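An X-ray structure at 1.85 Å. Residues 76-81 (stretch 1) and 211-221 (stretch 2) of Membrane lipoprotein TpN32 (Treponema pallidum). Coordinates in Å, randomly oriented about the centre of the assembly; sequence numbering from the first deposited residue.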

# COMPACT_ATOMS: atom_id res chain seq x y z
N SER A 76 4.94 -13.23 -4.37
CA SER A 76 5.40 -12.65 -3.12
C SER A 76 6.34 -13.64 -2.45
O SER A 76 6.04 -14.84 -2.44
CB SER A 76 4.25 -12.45 -2.14
OG SER A 76 4.80 -12.21 -0.85
N VAL A 77 7.45 -13.17 -1.88
CA VAL A 77 8.33 -14.09 -1.16
C VAL A 77 8.15 -13.90 0.35
O VAL A 77 8.75 -14.62 1.14
CB VAL A 77 9.83 -13.93 -1.52
CG1 VAL A 77 10.01 -14.09 -3.01
CG2 VAL A 77 10.38 -12.57 -1.04
N GLY A 78 7.29 -12.96 0.74
CA GLY A 78 7.04 -12.74 2.13
C GLY A 78 6.35 -11.44 2.52
O GLY A 78 6.55 -10.41 1.88
N ASN A 79 5.52 -11.52 3.57
CA ASN A 79 4.86 -10.33 4.11
C ASN A 79 5.87 -9.61 4.96
O ASN A 79 6.58 -10.22 5.72
CB ASN A 79 3.67 -10.68 5.01
CG ASN A 79 2.63 -11.44 4.29
OD1 ASN A 79 2.32 -11.16 3.13
ND2 ASN A 79 2.08 -12.43 4.96
N VAL A 80 5.90 -8.29 4.85
CA VAL A 80 6.83 -7.46 5.60
C VAL A 80 6.14 -6.54 6.63
O VAL A 80 6.55 -6.46 7.80
CB VAL A 80 7.64 -6.55 4.62
CG1 VAL A 80 8.59 -5.70 5.38
CG2 VAL A 80 8.44 -7.42 3.60
N HIS A 81 5.13 -5.79 6.19
CA HIS A 81 4.47 -4.89 7.11
C HIS A 81 3.05 -4.59 6.67
O HIS A 81 2.69 -4.95 5.56
CB HIS A 81 5.26 -3.58 7.22
CG HIS A 81 5.14 -2.66 6.02
ND1 HIS A 81 6.10 -2.61 5.02
CD2 HIS A 81 4.22 -1.72 5.70
CE1 HIS A 81 5.77 -1.66 4.15
NE2 HIS A 81 4.63 -1.11 4.53
N ARG A 211 20.08 -13.94 -2.67
CA ARG A 211 20.14 -12.51 -2.36
C ARG A 211 18.74 -12.03 -1.96
O ARG A 211 18.58 -11.20 -1.05
CB ARG A 211 20.61 -11.70 -3.58
CG ARG A 211 22.13 -11.72 -3.86
CD ARG A 211 22.52 -12.85 -4.77
NE ARG A 211 21.68 -12.92 -5.96
CZ ARG A 211 21.98 -12.40 -7.14
NH1 ARG A 211 23.12 -11.74 -7.30
NH2 ARG A 211 21.14 -12.52 -8.15
N VAL A 212 17.74 -12.53 -2.67
CA VAL A 212 16.34 -12.18 -2.40
C VAL A 212 16.04 -12.66 -0.98
O VAL A 212 15.54 -11.89 -0.15
CB VAL A 212 15.41 -12.88 -3.41
CG1 VAL A 212 13.93 -12.72 -3.03
CG2 VAL A 212 15.66 -12.30 -4.80
N GLN A 213 16.36 -13.92 -0.68
CA GLN A 213 16.09 -14.41 0.67
C GLN A 213 16.79 -13.57 1.74
O GLN A 213 16.24 -13.38 2.81
CB GLN A 213 16.47 -15.90 0.83
CG GLN A 213 15.51 -16.81 0.11
CD GLN A 213 14.10 -16.68 0.66
OE1 GLN A 213 13.93 -16.67 1.89
NE2 GLN A 213 13.09 -16.60 -0.23
N ALA A 214 17.99 -13.04 1.47
CA ALA A 214 18.68 -12.22 2.48
C ALA A 214 18.01 -10.87 2.70
O ALA A 214 18.02 -10.27 3.81
CB ALA A 214 20.17 -12.00 2.09
N VAL A 215 17.47 -10.33 1.62
CA VAL A 215 16.81 -9.05 1.74
C VAL A 215 15.55 -9.28 2.55
O VAL A 215 15.26 -8.52 3.45
CB VAL A 215 16.50 -8.48 0.35
CG1 VAL A 215 15.55 -7.25 0.45
CG2 VAL A 215 17.85 -8.06 -0.29
N LEU A 216 14.86 -10.37 2.25
CA LEU A 216 13.62 -10.71 2.97
C LEU A 216 13.89 -10.87 4.46
O LEU A 216 13.14 -10.35 5.29
CB LEU A 216 13.03 -12.00 2.44
CG LEU A 216 11.83 -12.58 3.22
CD1 LEU A 216 10.62 -11.66 3.08
CD2 LEU A 216 11.52 -14.02 2.69
N ARG A 217 14.96 -11.58 4.81
CA ARG A 217 15.28 -11.83 6.21
C ARG A 217 15.56 -10.53 6.90
O ARG A 217 15.18 -10.33 8.05
CB ARG A 217 16.49 -12.78 6.36
CG ARG A 217 16.21 -14.24 6.02
CD ARG A 217 17.34 -15.15 6.53
NE ARG A 217 18.64 -14.77 5.97
CZ ARG A 217 19.07 -15.17 4.77
NH1 ARG A 217 18.32 -15.96 4.02
NH2 ARG A 217 20.25 -14.76 4.31
N ALA A 218 16.21 -9.63 6.19
CA ALA A 218 16.54 -8.33 6.76
C ALA A 218 15.30 -7.46 6.92
O ALA A 218 15.17 -6.66 7.89
CB ALA A 218 17.57 -7.63 5.83
N LEU A 219 14.36 -7.58 5.98
CA LEU A 219 13.17 -6.72 6.08
C LEU A 219 12.28 -7.22 7.23
O LEU A 219 11.58 -6.44 7.88
CB LEU A 219 12.41 -6.69 4.75
CG LEU A 219 13.06 -5.79 3.66
CD1 LEU A 219 12.33 -5.93 2.34
CD2 LEU A 219 13.02 -4.36 4.11
N CYS A 220 12.34 -8.51 7.50
CA CYS A 220 11.51 -9.07 8.56
C CYS A 220 12.23 -9.26 9.89
O CYS A 220 11.70 -9.88 10.82
CB CYS A 220 11.02 -10.42 8.11
SG CYS A 220 9.97 -10.30 6.69
N GLY A 221 13.44 -8.71 9.97
CA GLY A 221 14.23 -8.90 11.16
C GLY A 221 13.97 -7.98 12.32
O GLY A 221 13.25 -6.96 12.22
O HOH W 1 9.97 -17.02 0.43
O HOH W 2 8.78 -6.66 9.33

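A strand, residues 76-81, lies along the helix 211-219, and the two run in nearly the same direction: their N-to-C axes differ by 24° and approach to 9.0 Å. The register is set where the backbones come nearest, with CA of Gly-78 6.9 Å from CA of Leu-216, and CA of Val-80 5.8 Å from CA of Cys-220. Within the helix, each backbone NH from Val-215 to Cys-220 bonds to the carbonyl four residues earlier. Cys-220 is the first residue to leave helical phi/psi, and Gly-221 N makes a weak hydrogen bond to Ala-218 O at 3.4 Å. No direct hydrogen bond joins strand to helix, so packing and bridging water carry the contact, which buries 328 Å² in all.

The strand is not regular. Val-77 and Val-80 have psi values of -2° and -51°, and Gly-78 between them sits at phi/psi 164/146. There a CB would be jammed against the carbonyl O of Val-77, so the backbone alone calls for glycine. The helix adds a second reason: an ideal CB would point toward it and fall 2.5 Å from Leu-216 CD1. With no side chain in the way, Gly-78 CA instead packs 3.9 Å from that methyl. Its NH is held within the strand by Ser-76, Gly-78 N donating to Ser-76 OG at 3.0 Å.

The apolar packing falls into two clusters. In the first, Val-77, the strand residue with the most area covered, points its CB toward the helix. Its CG2 meets Val-212 CG1 at 4.1 Å and Leu-216 CD2 at 4.2 Å, thus reaching residues one helical turn apart. Leu-216, with chi1 t and chi2 p, presents both methyls to the strand: CD1 lies over the glycine, while CD2 comes within 3.2 Å of Val-77 O, a tight approach to a carbonyl. A branched leucine suits this place because its two ends can cover neighbouring residues.

The second cluster lies where the backbones draw closest. Buried Val-80, chi1 t, sets its CB sideways to the helix, yet its CG1 packs 4.0 Å from Leu-219 CB and its CG2 lies 4.5 Å from Cys-220 SG. The compact cysteine fits beside the strand, its SG 3.5 Å from Asn-79 O. Asn-79 itself turns its CB away from the helix, a fitting course for an exposed polar residue that contributes to this contact through its backbone.

Water links polar groups that the packing leaves apart. One molecule donates to Val-77 O at 2.8 Å and accepts from Gln-213 NE2 at 3.2 Å; the glutamine CB points sideways, but the end of its chain comes nearer the strand. A second donates to both Val-80 O at 2.7 Å and Leu-219 O at 3.2 Å, bridging two carbonyls that could not pair directly. The rule to read here is economical: valine and leucine fill the gap, glycine permits the approach, and two waters join Val-77 O to Gln-213 NE2 and Val-80 O to Leu-219 O.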